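Local coordinates for protein TRAP dicarboxylate transporter, DctP subunit (Ochrobactrum anthropi, PDB 4P47) that probably captures a small organic solute, such as a carboxylate, in the periplasm and delivers it to the membrane components of a TRAP transporter, at residues 140-145 / 244-249; 155-160 / 225-230; 162-167 / 185-190; 173-178 / 210-215. All coordinates share one frame; numbering follows the deposited sequence. Where two conformers were deposited one is given.

Interaction 1: residues 140-145 / 244-249; sequences GLIGLA and ISKKFW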
loop_
_atom_site.group_PDB
_atom_site.type_symbol
_atom_site.label_atom_id
_atom_site.label_comp_id
_atom_site.label_asym_id
_atom_site.label_seq_id
_atom_site.Cartn_x
_atom_site.Cartn_y
_atom_site.Cartn_z
ATOM N N GLY A 140 14.052 -14.685 7.436
ATOM C CA GLY A 140 15.128 -13.751 7.695
ATOM C C GLY A 140 14.710 -12.295 7.837
ATOM O O GLY A 140 15.568 -11.409 7.773
ATOM N N LEU A 141 13.429 -12.057 8.089
ATOM C CA LEU A 141 12.845 -10.708 8.179
ATOM C C LEU A 141 12.059 -10.559 9.474
ATOM O O LEU A 141 11.431 -11.509 9.923
ATOM C CB LEU A 141 11.913 -10.485 6.992
ATOM C CG LEU A 141 12.602 -10.508 5.625
ATOM C CD1 LEU A 141 11.582 -10.632 4.522
ATOM C CD2 LEU A 141 13.468 -9.244 5.421
ATOM N N ILE A 142 12.080 -9.370 10.061
ATOM C CA ILE A 142 11.255 -9.047 11.209
ATOM C C ILE A 142 10.354 -7.873 10.833
ATOM O O ILE A 142 10.846 -6.797 10.442
ATOM C CB ILE A 142 12.134 -8.602 12.403
ATOM C CG1 ILE A 142 13.178 -9.675 12.740
ATOM C CG2 ILE A 142 11.288 -8.257 13.622
ATOM C CD1 ILE A 142 12.612 -11.005 13.205
ATOM N N GLY A 143 9.046 -8.048 10.980
ATOM C CA GLY A 143 8.095 -6.971 10.741
ATOM C C GLY A 143 7.923 -6.095 11.970
ATOM O O GLY A 143 7.764 -6.578 13.095
ATOM N N LEU A 144 7.975 -4.789 11.799
ATOM C CA LEU A 144 7.859 -3.855 12.915
ATOM C C LEU A 144 6.511 -3.129 12.985
ATOM O O LEU A 144 5.953 -2.953 14.066
ATOM C CB LEU A 144 8.996 -2.834 12.840
ATOM C CG LEU A 144 10.405 -3.392 12.997
ATOM C CD1 LEU A 144 11.427 -2.310 12.730
ATOM C CD2 LEU A 144 10.595 -3.975 14.414
ATOM N N ALA A 145 5.975 -2.703 11.846
ATOM C CA ALA A 145 4.747 -1.917 11.801
ATOM C C ALA A 145 4.287 -1.843 10.361
ATOM O O ALA A 145 5.070 -2.080 9.432
ATOM C CB ALA A 145 4.971 -0.507 12.349
ATOM N N ILE A 244 12.977 -5.034 9.510
ATOM C CA ILE A 244 14.367 -5.023 9.885
ATOM C C ILE A 244 14.959 -6.422 9.653
ATOM O O ILE A 244 14.273 -7.432 9.803
ATOM C CB ILE A 244 14.513 -4.494 11.352
ATOM C CG1 ILE A 244 15.974 -4.296 11.726
ATOM C CG2 ILE A 244 13.807 -5.399 12.371
ATOM C CD1 ILE A 244 16.138 -3.390 12.923
ATOM N N SER A 245 16.219 -6.451 9.239
ATOM C CA SER A 245 16.941 -7.696 8.981
ATOM C C SER A 245 16.998 -8.565 10.247
ATOM O O SER A 245 17.402 -8.096 11.304
ATOM C CB SER A 245 18.352 -7.368 8.498
ATOM O OG SER A 245 19.199 -8.510 8.481
ATOM N N LYS A 246 16.601 -9.831 10.159
ATOM C CA LYS A 246 16.701 -10.712 11.332
ATOM C C LYS A 246 18.159 -10.927 11.778
ATOM O O LYS A 246 18.435 -10.993 12.973
ATOM C CB LYS A 246 16.015 -12.047 11.079
ATOM C CG LYS A 246 16.076 -13.014 12.262
ATOM C CD LYS A 246 15.186 -14.224 12.029
ATOM C CE LYS A 246 15.113 -15.109 13.280
ATOM N NZ LYS A 246 16.455 -15.642 13.654
ATOM N N LYS A 247 19.082 -11.026 10.828
ATOM C CA LYS A 247 20.503 -11.165 11.168
ATOM C C LYS A 247 20.933 -10.024 12.106
ATOM O O LYS A 247 21.607 -10.234 13.109
ATOM C CB LYS A 247 21.333 -11.170 9.889
ATOM C CG LYS A 247 22.792 -11.514 10.060
ATOM C CD LYS A 247 23.389 -11.955 8.723
ATOM C CE LYS A 247 24.881 -12.242 8.832
ATOM N NZ LYS A 247 25.211 -13.027 10.051
ATOM N N PHE A 248 20.534 -8.798 11.772
ATOM C CA PHE A 248 20.810 -7.634 12.619
ATOM C C PHE A 248 20.043 -7.623 13.956
ATOM O O PHE A 248 20.618 -7.396 15.022
ATOM C CB PHE A 248 20.497 -6.349 11.828
ATOM C CG PHE A 248 20.772 -5.076 12.582
ATOM C CD1 PHE A 248 22.076 -4.650 12.774
ATOM C CD2 PHE A 248 19.739 -4.279 13.053
ATOM C CE1 PHE A 248 22.347 -3.466 13.444
ATOM C CE2 PHE A 248 20.014 -3.098 13.739
ATOM C CZ PHE A 248 21.319 -2.703 13.936
ATOM N N TRP A 249 18.740 -7.871 13.888
ATOM C CA TRP A 249 17.868 -7.953 15.058
ATOM C C TRP A 249 18.391 -8.931 16.098
ATOM O O TRP A 249 18.377 -8.620 17.274
ATOM C CB TRP A 249 16.487 -8.406 14.587
ATOM C CG TRP A 249 15.376 -8.354 15.569
ATOM C CD1 TRP A 249 14.753 -9.426 16.154
ATOM C CD2 TRP A 249 14.714 -7.187 16.059
ATOM N NE1 TRP A 249 13.742 -8.986 16.968
ATOM C CE2 TRP A 249 13.694 -7.618 16.925
ATOM C CE3 TRP A 249 14.864 -5.814 15.830
ATOM C CZ2 TRP A 249 12.848 -6.739 17.577
ATOM C CZ3 TRP A 249 14.010 -4.946 16.485
ATOM C CH2 TRP A 249 13.017 -5.412 17.335
HETATM O O HOH W 1 18.197 -11.938 7.957
#

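Interaction 2: residues 155-160 / 225-230; sequences TNNRHP and EVQKYL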
loop_
_atom_site.group_PDB
_atom_site.type_symbol
_atom_site.label_atom_id
_atom_site.label_comp_id
_atom_site.label_asym_id
_atom_site.label_seq_id
_atom_site.Cartn_x
_atom_site.Cartn_y
_atom_site.Cartn_z
ATOM N N THR A 155 -8.082 6.093 -13.296
ATOM C CA THR A 155 -8.333 7.179 -14.231
ATOM C C THR A 155 -8.578 6.623 -15.614
ATOM O O THR A 155 -8.147 5.535 -15.941
ATOM C CB THR A 155 -7.164 8.201 -14.302
ATOM O OG1 THR A 155 -5.983 7.600 -14.875
ATOM C CG2 THR A 155 -6.819 8.776 -12.944
ATOM N N ASN A 156 -9.315 7.368 -16.431
ATOM C CA ASN A 156 -9.402 7.087 -17.847
ATOM C C ASN A 156 -9.760 8.369 -18.606
ATOM O O ASN A 156 -10.022 9.419 -18.008
ATOM C CB ASN A 156 -10.356 5.918 -18.133
ATOM C CG ASN A 156 -11.796 6.343 -18.251
ATOM O OD1 ASN A 156 -12.331 6.440 -19.357
ATOM N ND2 ASN A 156 -12.433 6.589 -17.134
ATOM N N ASN A 157 -9.720 8.284 -19.936
ATOM C CA ASN A 157 -10.008 9.451 -20.769
ATOM C C ASN A 157 -11.221 9.256 -21.651
ATOM O O ASN A 157 -11.495 10.113 -22.472
ATOM C CB ASN A 157 -8.817 9.831 -21.639
ATOM C CG ASN A 157 -8.858 11.287 -22.048
ATOM O OD1 ASN A 157 -9.116 12.153 -21.221
ATOM N ND2 ASN A 157 -8.612 11.560 -23.336
ATOM N N ARG A 158 -11.962 8.169 -21.478
ATOM C CA ARG A 158 -13.149 7.889 -22.308
ATOM C C ARG A 158 -14.443 8.429 -21.682
ATOM O O ARG A 158 -15.200 9.159 -22.338
ATOM C CB ARG A 158 -13.325 6.388 -22.532
ATOM C CG ARG A 158 -12.196 5.669 -23.222
ATOM C CD ARG A 158 -12.290 5.779 -24.724
ATOM N NE ARG A 158 -12.025 7.142 -25.155
ATOM C CZ ARG A 158 -10.819 7.700 -25.151
ATOM N NH1 ARG A 158 -9.763 7.004 -24.736
ATOM N NH2 ARG A 158 -10.665 8.954 -25.555
ATOM N N HIS A 159 -14.735 8.063 -20.437
ATOM C CA HIS A 159 -16.006 8.446 -19.807
ATOM C C HIS A 159 -15.953 8.185 -18.315
ATOM O O HIS A 159 -15.129 7.396 -17.860
ATOM C CB HIS A 159 -17.181 7.673 -20.407
ATOM C CG HIS A 159 -16.984 6.187 -20.411
ATOM N ND1 HIS A 159 -16.787 5.462 -21.568
ATOM C CD2 HIS A 159 -16.931 5.294 -19.397
ATOM C CE1 HIS A 159 -16.641 4.187 -21.266
ATOM N NE2 HIS A 159 -16.717 4.057 -19.953
ATOM N N PRO A 160 -16.840 8.822 -17.532
ATOM C CA PRO A 160 -16.824 8.534 -16.098
ATOM C C PRO A 160 -17.088 7.045 -15.808
ATOM O O PRO A 160 -17.844 6.381 -16.531
ATOM C CB PRO A 160 -17.967 9.408 -15.550
ATOM C CG PRO A 160 -18.153 10.489 -16.557
ATOM C CD PRO A 160 -17.777 9.904 -17.878
ATOM N N GLU A 225 -3.091 15.857 -17.487
ATOM C CA GLU A 225 -2.986 16.480 -18.811
ATOM C C GLU A 225 -3.567 15.583 -19.887
ATOM O O GLU A 225 -3.858 16.043 -21.001
ATOM C CB GLU A 225 -1.518 16.788 -19.165
ATOM C CG GLU A 225 -0.843 17.762 -18.216
ATOM C CD GLU A 225 0.617 18.053 -18.548
ATOM O OE1 GLU A 225 1.179 17.406 -19.450
ATOM O OE2 GLU A 225 1.218 18.938 -17.896
ATOM N N VAL A 226 -3.731 14.297 -19.568
ATOM C CA VAL A 226 -4.067 13.295 -20.565
ATOM C C VAL A 226 -5.198 12.353 -20.124
ATOM O O VAL A 226 -5.469 11.354 -20.776
ATOM C CB VAL A 226 -2.800 12.486 -21.004
ATOM C CG1 VAL A 226 -1.859 13.387 -21.767
ATOM C CG2 VAL A 226 -2.084 11.884 -19.806
ATOM N N GLN A 227 -5.823 12.684 -18.989
ATOM C CA GLN A 227 -6.944 11.945 -18.421
ATOM C C GLN A 227 -7.987 12.908 -17.886
ATOM O O GLN A 227 -7.683 13.728 -17.044
ATOM C CB GLN A 227 -6.474 11.084 -17.252
ATOM C CG GLN A 227 -5.405 10.050 -17.587
ATOM C CD GLN A 227 -5.972 8.813 -18.241
ATOM O OE1 GLN A 227 -6.266 7.824 -17.561
ATOM N NE2 GLN A 227 -6.097 8.828 -19.562
ATOM N N LYS A 228 -9.219 12.777 -18.350
ATOM C CA LYS A 228 -10.308 13.632 -17.881
ATOM C C LYS A 228 -11.099 13.106 -16.686
ATOM O O LYS A 228 -11.826 13.889 -16.060
ATOM C CB LYS A 228 -11.279 13.925 -19.026
ATOM C CG LYS A 228 -10.751 15.007 -19.970
ATOM C CD LYS A 228 -11.655 15.185 -21.191
ATOM C CE LYS A 228 -11.332 16.475 -21.979
ATOM N NZ LYS A 228 -9.931 16.504 -22.479
ATOM N N TYR A 229 -10.939 11.813 -16.369
ATOM C CA TYR A 229 -11.806 11.147 -15.391
ATOM C C TYR A 229 -11.009 10.410 -14.329
ATOM O O TYR A 229 -10.051 9.706 -14.647
ATOM C CB TYR A 229 -12.754 10.171 -16.102
ATOM C CG TYR A 229 -13.512 10.849 -17.212
ATOM C CD1 TYR A 229 -14.496 11.782 -16.920
ATOM C CD2 TYR A 229 -13.211 10.614 -18.540
ATOM C CE1 TYR A 229 -15.168 12.457 -17.919
ATOM C CE2 TYR A 229 -13.897 11.268 -19.549
ATOM C CZ TYR A 229 -14.858 12.196 -19.224
ATOM O OH TYR A 229 -15.548 12.860 -20.234
ATOM N N LEU A 230 -11.430 10.555 -13.082
ATOM C CA LEU A 230 -10.927 9.789 -11.942
ATOM C C LEU A 230 -12.105 9.230 -11.172
ATOM O O LEU A 230 -13.054 9.972 -10.881
ATOM C CB LEU A 230 -10.117 10.701 -10.987
ATOM C CG LEU A 230 -9.761 10.140 -9.606
ATOM C CD1 LEU A 230 -8.892 8.880 -9.717
ATOM C CD2 LEU A 230 -9.038 11.142 -8.727
HETATM O O HOH W 2 -17.545 10.825 -22.158
#

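Interaction 3: residues 162-167 / 185-190; sequences AKLEDI and NALGAN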
loop_
_atom_site.group_PDB
_atom_site.type_symbol
_atom_site.label_atom_id
_atom_site.label_comp_id
_atom_site.label_asym_id
_atom_site.label_seq_id
_atom_site.Cartn_x
_atom_site.Cartn_y
_atom_site.Cartn_z
ATOM N N ALA A 162 -18.654 4.738 -12.959
ATOM C CA ALA A 162 -19.466 4.723 -11.744
ATOM C C ALA A 162 -19.973 3.318 -11.384
ATOM O O ALA A 162 -20.587 3.111 -10.325
ATOM C CB ALA A 162 -20.619 5.699 -11.902
ATOM N N LYS A 163 -19.731 2.356 -12.265
ATOM C CA LYS A 163 -20.269 1.012 -12.124
ATOM C C LYS A 163 -19.546 0.096 -13.099
ATOM O O LYS A 163 -18.815 0.553 -13.974
ATOM C CB LYS A 163 -21.779 1.016 -12.415
ATOM C CG LYS A 163 -22.137 1.445 -13.828
ATOM C CD LYS A 163 -23.638 1.462 -14.070
ATOM C CE LYS A 163 -23.963 2.001 -15.449
ATOM N NZ LYS A 163 -23.573 3.431 -15.569
ATOM N N LEU A 164 -19.746 -1.206 -12.921
ATOM C CA LEU A 164 -19.081 -2.241 -13.700
ATOM C C LEU A 164 -19.175 -2.045 -15.212
ATOM O O LEU A 164 -18.184 -2.144 -15.942
ATOM C CB LEU A 164 -19.701 -3.593 -13.310
ATOM C CG LEU A 164 -19.215 -4.830 -14.057
ATOM C CD1 LEU A 164 -17.776 -5.053 -13.754
ATOM C CD2 LEU A 164 -20.035 -6.055 -13.674
ATOM N N GLU A 165 -20.375 -1.758 -15.685
ATOM C CA GLU A 165 -20.629 -1.663 -17.105
ATOM C C GLU A 165 -19.773 -0.558 -17.737
ATOM O O GLU A 165 -19.398 -0.646 -18.907
ATOM C CB GLU A 165 -22.132 -1.414 -17.302
ATOM C CG GLU A 165 -23.046 -2.632 -16.976
ATOM C CD GLU A 165 -23.354 -2.867 -15.484
ATOM O OE1 GLU A 165 -22.979 -2.068 -14.604
ATOM O OE2 GLU A 165 -24.010 -3.890 -15.186
ATOM N N ASP A 166 -19.447 0.465 -16.945
ATOM C CA ASP A 166 -18.616 1.586 -17.413
ATOM C C ASP A 166 -17.160 1.176 -17.658
ATOM O O ASP A 166 -16.418 1.865 -18.369
ATOM C CB ASP A 166 -18.642 2.752 -16.417
ATOM C CG ASP A 166 -20.038 3.307 -16.181
ATOM O OD1 ASP A 166 -20.932 3.050 -17.015
ATOM O OD2 ASP A 166 -20.217 4.016 -15.162
ATOM N N ILE A 167 -16.738 0.093 -17.031
ATOM C CA ILE A 167 -15.342 -0.369 -17.144
ATOM C C ILE A 167 -15.170 -1.279 -18.363
ATOM O O ILE A 167 -14.070 -1.414 -18.899
ATOM C CB ILE A 167 -14.891 -1.124 -15.875
ATOM C CG1 ILE A 167 -14.964 -0.206 -14.656
ATOM C CG2 ILE A 167 -13.481 -1.669 -16.008
ATOM C CD1 ILE A 167 -14.858 -0.944 -13.355
ATOM N N ASN A 185 -9.600 -8.057 -15.445
ATOM C CA ASN A 185 -10.330 -8.925 -16.392
ATOM C C ASN A 185 -11.735 -9.217 -15.883
ATOM O O ASN A 185 -12.680 -9.203 -16.657
ATOM C CB ASN A 185 -9.585 -10.225 -16.674
ATOM C CG ASN A 185 -8.519 -10.069 -17.702
ATOM O OD1 ASN A 185 -8.790 -9.986 -18.892
ATOM N ND2 ASN A 185 -7.287 -10.032 -17.264
ATOM N N ALA A 186 -11.889 -9.489 -14.593
ATOM C CA ALA A 186 -13.208 -9.739 -14.015
ATOM C C ALA A 186 -14.127 -8.531 -14.169
ATOM O O ALA A 186 -15.357 -8.672 -14.233
ATOM C CB ALA A 186 -13.080 -10.113 -12.529
ATOM N N LEU A 187 -13.534 -7.340 -14.199
ATOM C CA LEU A 187 -14.289 -6.094 -14.371
ATOM C C LEU A 187 -14.582 -5.781 -15.846
ATOM O O LEU A 187 -15.231 -4.763 -16.137
ATOM C CB LEU A 187 -13.532 -4.932 -13.730
ATOM C CG LEU A 187 -13.389 -4.961 -12.209
ATOM C CD1 LEU A 187 -12.387 -3.908 -11.744
ATOM C CD2 LEU A 187 -14.739 -4.782 -11.547
ATOM N N GLY A 188 -14.102 -6.621 -16.757
ATOM C CA GLY A 188 -14.335 -6.411 -18.180
ATOM C C GLY A 188 -13.311 -5.557 -18.915
ATOM O O GLY A 188 -13.496 -5.248 -20.101
ATOM N N ALA A 189 -12.227 -5.190 -18.237
ATOM C CA ALA A 189 -11.189 -4.354 -18.824
ATOM C C ALA A 189 -10.100 -5.230 -19.401
ATOM O O ALA A 189 -10.023 -6.421 -19.104
ATOM C CB ALA A 189 -10.586 -3.407 -17.778
ATOM N N ASN A 190 -9.248 -4.614 -20.207
ATOM C CA ASN A 190 -7.971 -5.183 -20.611
ATOM C C ASN A 190 -6.926 -4.680 -19.628
ATOM O O ASN A 190 -6.830 -3.461 -19.417
ATOM C CB ASN A 190 -7.596 -4.732 -22.015
ATOM C CG ASN A 190 -8.308 -5.512 -23.099
ATOM O OD1 ASN A 190 -9.067 -6.432 -22.830
ATOM N ND2 ASN A 190 -8.023 -5.167 -24.347
HETATM O O HOH W 3 -17.278 -4.220 -17.473
#

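Interaction 4: residues 173-178 / 210-215; sequences RTLQSP and GQENPN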
loop_
_atom_site.group_PDB
_atom_site.type_symbol
_atom_site.label_atom_id
_atom_site.label_comp_id
_atom_site.label_asym_id
_atom_site.label_seq_id
_atom_site.Cartn_x
_atom_site.Cartn_y
_atom_site.Cartn_z
ATOM N N ARG A 173 -3.894 0.378 -18.012
ATOM C CA ARG A 173 -2.565 -0.050 -17.577
ATOM C C ARG A 173 -2.664 -0.441 -16.106
ATOM O O ARG A 173 -3.062 0.367 -15.251
ATOM C CB ARG A 173 -1.541 1.071 -17.751
ATOM C CG ARG A 173 -0.104 0.648 -17.508
ATOM C CD ARG A 173 0.315 0.675 -16.046
ATOM N NE ARG A 173 1.767 0.582 -15.944
ATOM C CZ ARG A 173 2.460 0.718 -14.819
ATOM N NH1 ARG A 173 1.831 0.979 -13.676
ATOM N NH2 ARG A 173 3.783 0.602 -14.845
ATOM N N THR A 174 -2.340 -1.699 -15.814
ATOM C CA THR A 174 -2.397 -2.230 -14.455
ATOM C C THR A 174 -1.070 -2.847 -14.058
ATOM O O THR A 174 -0.291 -3.280 -14.905
ATOM C CB THR A 174 -3.493 -3.338 -14.301
ATOM O OG1 THR A 174 -3.098 -4.546 -14.974
ATOM C CG2 THR A 174 -4.824 -2.887 -14.865
ATOM N N LEU A 175 -0.844 -2.968 -12.762
ATOM C CA LEU A 175 0.191 -3.883 -12.289
ATOM C C LEU A 175 -0.117 -5.297 -12.818
ATOM O O LEU A 175 -1.270 -5.664 -13.094
ATOM C CB LEU A 175 0.317 -3.863 -10.759
ATOM C CG LEU A 175 0.689 -2.501 -10.171
ATOM C CD1 LEU A 175 0.866 -2.629 -8.674
ATOM C CD2 LEU A 175 1.939 -1.969 -10.833
ATOM N N GLN A 176 0.950 -6.068 -12.987
ATOM C CA GLN A 176 0.854 -7.282 -13.775
ATOM C C GLN A 176 1.031 -8.548 -12.950
ATOM O O GLN A 176 1.146 -9.639 -13.509
ATOM C CB GLN A 176 1.860 -7.243 -14.932
ATOM C CG GLN A 176 1.521 -6.195 -15.988
ATOM C CD GLN A 176 0.233 -6.485 -16.718
ATOM O OE1 GLN A 176 -0.734 -5.681 -16.704
ATOM N NE2 GLN A 176 0.192 -7.626 -17.355
ATOM N N SER A 177 0.997 -8.444 -11.627
ATOM C CA SER A 177 0.952 -9.648 -10.798
ATOM C C SER A 177 -0.444 -10.284 -10.903
ATOM O O SER A 177 -1.362 -9.705 -11.482
ATOM C CB SER A 177 1.291 -9.310 -9.350
ATOM O OG SER A 177 0.292 -8.489 -8.786
ATOM N N PRO A 178 -0.590 -11.514 -10.383
ATOM C CA PRO A 178 -1.838 -12.225 -10.709
ATOM C C PRO A 178 -3.134 -11.575 -10.191
ATOM O O PRO A 178 -4.126 -11.613 -10.922
ATOM C CB PRO A 178 -1.621 -13.610 -10.098
ATOM C CG PRO A 178 -0.132 -13.801 -10.165
ATOM C CD PRO A 178 0.464 -12.432 -9.909
ATOM N N GLY A 210 -6.645 4.335 -19.836
ATOM C CA GLY A 210 -6.564 4.719 -18.438
ATOM C C GLY A 210 -5.522 3.915 -17.700
ATOM O O GLY A 210 -4.765 3.135 -18.290
ATOM N N GLN A 211 -5.489 4.121 -16.384
ATOM C CA GLN A 211 -4.475 3.489 -15.563
ATOM C C GLN A 211 -4.979 3.452 -14.140
ATOM O O GLN A 211 -5.865 4.219 -13.751
ATOM C CB GLN A 211 -3.109 4.209 -15.691
ATOM C CG GLN A 211 -3.129 5.662 -15.264
ATOM C CD GLN A 211 -2.936 5.859 -13.774
ATOM O OE1 GLN A 211 -2.052 5.248 -13.163
ATOM N NE2 GLN A 211 -3.741 6.727 -13.181
ATOM N N GLU A 212 -4.434 2.518 -13.384
ATOM C CA GLU A 212 -4.795 2.357 -11.987
ATOM C C GLU A 212 -3.559 2.546 -11.106
ATOM O O GLU A 212 -2.499 1.984 -11.366
ATOM C CB GLU A 212 -5.477 0.986 -11.747
ATOM C CG GLU A 212 -4.601 -0.247 -12.012
ATOM C CD GLU A 212 -3.770 -0.675 -10.819
ATOM O OE1 GLU A 212 -4.211 -0.436 -9.655
ATOM O OE2 GLU A 212 -2.706 -1.302 -11.020
ATOM N N ASN A 213 -3.693 3.379 -10.081
ATOM C CA ASN A 213 -2.568 3.796 -9.245
ATOM C C ASN A 213 -3.112 4.672 -8.123
ATOM O O ASN A 213 -4.261 5.115 -8.174
ATOM C CB ASN A 213 -1.497 4.596 -10.036
ATOM C CG ASN A 213 -0.358 3.734 -10.552
ATOM O OD1 ASN A 213 0.250 2.964 -9.807
ATOM N ND2 ASN A 213 -0.047 3.876 -11.831
ATOM N N PRO A 214 -2.265 4.974 -7.134
ATOM C CA PRO A 214 -2.660 5.994 -6.148
ATOM C C PRO A 214 -2.862 7.373 -6.753
ATOM O O PRO A 214 -2.422 7.663 -7.865
ATOM C CB PRO A 214 -1.499 5.998 -5.148
ATOM C CG PRO A 214 -0.824 4.659 -5.334
ATOM C CD PRO A 214 -0.948 4.398 -6.816
ATOM N N ASN A 215 -3.571 8.226 -6.029
ATOM C CA ASN A 215 -3.846 9.564 -6.488
ATOM C C ASN A 215 -2.588 10.400 -6.726
ATOM O O ASN A 215 -2.566 11.216 -7.648
ATOM C CB ASN A 215 -4.718 10.298 -5.467
ATOM C CG ASN A 215 -6.115 9.735 -5.365
ATOM O OD1 ASN A 215 -6.610 9.077 -6.283
ATOM N ND2 ASN A 215 -6.750 9.971 -4.217
HETATM O O HOH W 4 -0.803 0.450 -12.852
#

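Interaction 1: residues 140-145 / 244-249
Ile142 and Ile244 face each other as an antiparallel hydrogen-bonded pair, Ile142 N to Ile244 O and Ile244 N to Ile142 O each spanning 2.9 Å. A third backbone bond runs from Lys246 N to Gly140 O at 3.0 Å, the N-H coming from well above the carbonyl plane. A water donates to the same oxygen at 2.7 Å and accepts from Lys247 N, so Gly140 O takes Lys246 N directly and is linked to Lys247 N through the water. Here strand 229-245 gives way to helix 246-249, with Ser245 at the N-cap and its OG turned to Leu83 O, while strand 141-156 starts alongside.

The apolar contacts gather on the face carrying the two isoleucines. Ile142 CG1, set beside its own backbone N (chi1 -56°), makes a CH-pi contact over the five-membered ring of Trp249, 4.0 Å from the centroid, and Ile142 CB meets Ile244 CG2 at 3.6 Å. An alanine here would remove both gamma branches and would probably leave a gap beneath the indole. Leu144 spreads its methyls, CD1 to Ile244 CG2 at 3.9 Å and CD2 against Trp249 CH2. Lys246 lays CB against Gly140 O and sends its amine to Asp250.

Interaction 2: residues 155-160 / 225-230
Thr155 with Leu230 and Asn156 with Tyr229 make a short antiparallel ladder where strand 141-156 ends beside the start of strand 229-245, and polar side chains carry the pairing past the strands. The Asn156-Tyr229 pair is bonded both ways, Asn156 N to Tyr229 O and Tyr229 N to Asn156 O, each 3.0 Å. Next to it Thr155 OG1 donates to Gln227 OE1 at 2.7 Å, in the amide plane and on a lone pair. The same amide is fixed at its other end, because Gln227 NE2 donates to Val226 O at 2.9 Å and also meets Asp209 O. An alanine in place of Gln227 would probably leave Thr155 OG1 without this acceptor, with its bond to Gln211 NE2 remaining, and Val226 O without the amide that meets it. Asn157 OD1 adds a weak bond from Lys228 N.

Asn156 shapes the loop that follows. Its OD1 takes Arg158 N (2.8 Å), an Asx turn, and His159 N as well, which completes an Asx motif, while Asn156 ND2 donates to His159 O. The fold-back lays His159 and Pro160 over one face of the Tyr229 ring, Pro160 CD standing 4.0 Å from its centroid, and Lys228 CB lies off-centre over the opposite face. Strand 210-213 flanks Thr155 through Gln211, strand 292-295 touches Tyr229 and Pro160 through Gln292, Ile218 of helix 216-220 packs on Thr155 and Leu230, and helix 196-205 backs Val226.

Interaction 3: residues 162-167 / 185-190
Ile167 CG2 nestles against two side chains of the opposite segment, Leu187 CB at 4.0 Å and Ala189 CB at 3.8 Å. With CG1 beside the backbone N (chi1 -61°), the CG2 branch is the one presented to Leu187, and Ile167 CD1 meets Leu187 CD1 further along. Leu164 comes in alongside: its CG lies anti to its own backbone N (chi1 177°), which carries CD1 to Leu187 CD2 at 3.8 Å and over Leu187 O at 3.5 Å.

Leu187 O is also linked to the other segment by a water, which donates to it and, at 2.7 Å, to Leu164 O. Helix 178-186 ends here in a Schellman motif, with Gly188 at positive phi (89°) and its N bonded to Asn185 O at 2.9 Å; a side chain at this position would run into the preceding carbonyl. The chain then enters strand 190-192, completing a beta-alpha-beta crossover from strand 171-173. The short, weakly bonded helix 164-167 leads into that unit; at its start Asp166 OD2 reaches back to Ala162 N and OD1 pairs with Lys163 NZ in a salt bridge. Val308 of helix 298-312 packs on Ala186 and Leu187. Across the segments, then, methyl packing and one shared water do the joining, so the contact depends on apolar packing and a bridging water rather than on directly paired polar groups.

Interaction 4: residues 173-178 / 210-215
Glu212 CG stands between its own backbone N and carbonyl carbon (chi1 64°), and a second bend at chi2 (87°) curls the carboxylate back across Thr174 to the N-H of Leu175. The resulting bond, Leu175 N to Glu212 OE2, measures 3.0 Å and is nearly straight at 170°. On the way the glutamate lays its CG against Thr174 CG2 at 3.9 Å, the two side chains crossing at about a right angle. The other oxygen, OE1, is gripped by Arg152 in a salt bridge and by His235, so the buried carboxylate is held at both ends and its rotation is fixed.

The backbones pair as parallel strands around Arg173 and Gln211. Arg173 N donates to Gly210 O at 2.9 Å, and Arg173 O receives Glu212 N at 3.2 Å. Arg173 itself bends at chi2, which brings NH1 near Asn213 and Glu212 O: NH1 donates to a water at 2.8 Å that sits close to Glu212 O, while NE is bonded to Leu194 O. Its NH1 stays 5.7 Å from Glu212 OE2, near enough that the opposite charges would probably feel each other. Asn213 ND2 is turned back to Gln211 OE1, 2.8 Å away.

Strands 171-173 and 210-213 are neighbours in the lobe that carries interactions 2 and 3. In relatives of this family an arginine at the end of such a strand commonly meets the ligand's carboxylate, so Arg173 probably lines the solute pocket, which in this crystal holds a C-terminus.

Interactions 1 and 2 use the same two long strands, 141-156 and 229-245, but near opposite ends, their centres about 42 Å apart on either side of the chain's centre. Interactions 2, 3 and 4 cluster at one side, with centres 14 to 15 Å apart; His159 reaches Asp166 O between interactions 2 and 3, and the Thr155 backbone bonds to Gln211 between interactions 2 and 4. Interaction 4 is the buried one, rich in charged and polar side chains, whereas the other three are partly buried. Their chemistry differs accordingly: indole and aliphatic packing beside a ladder in interaction 1, hydrogen bonds of side-chain amides in interaction 2, and plain methyl packing in interaction 3.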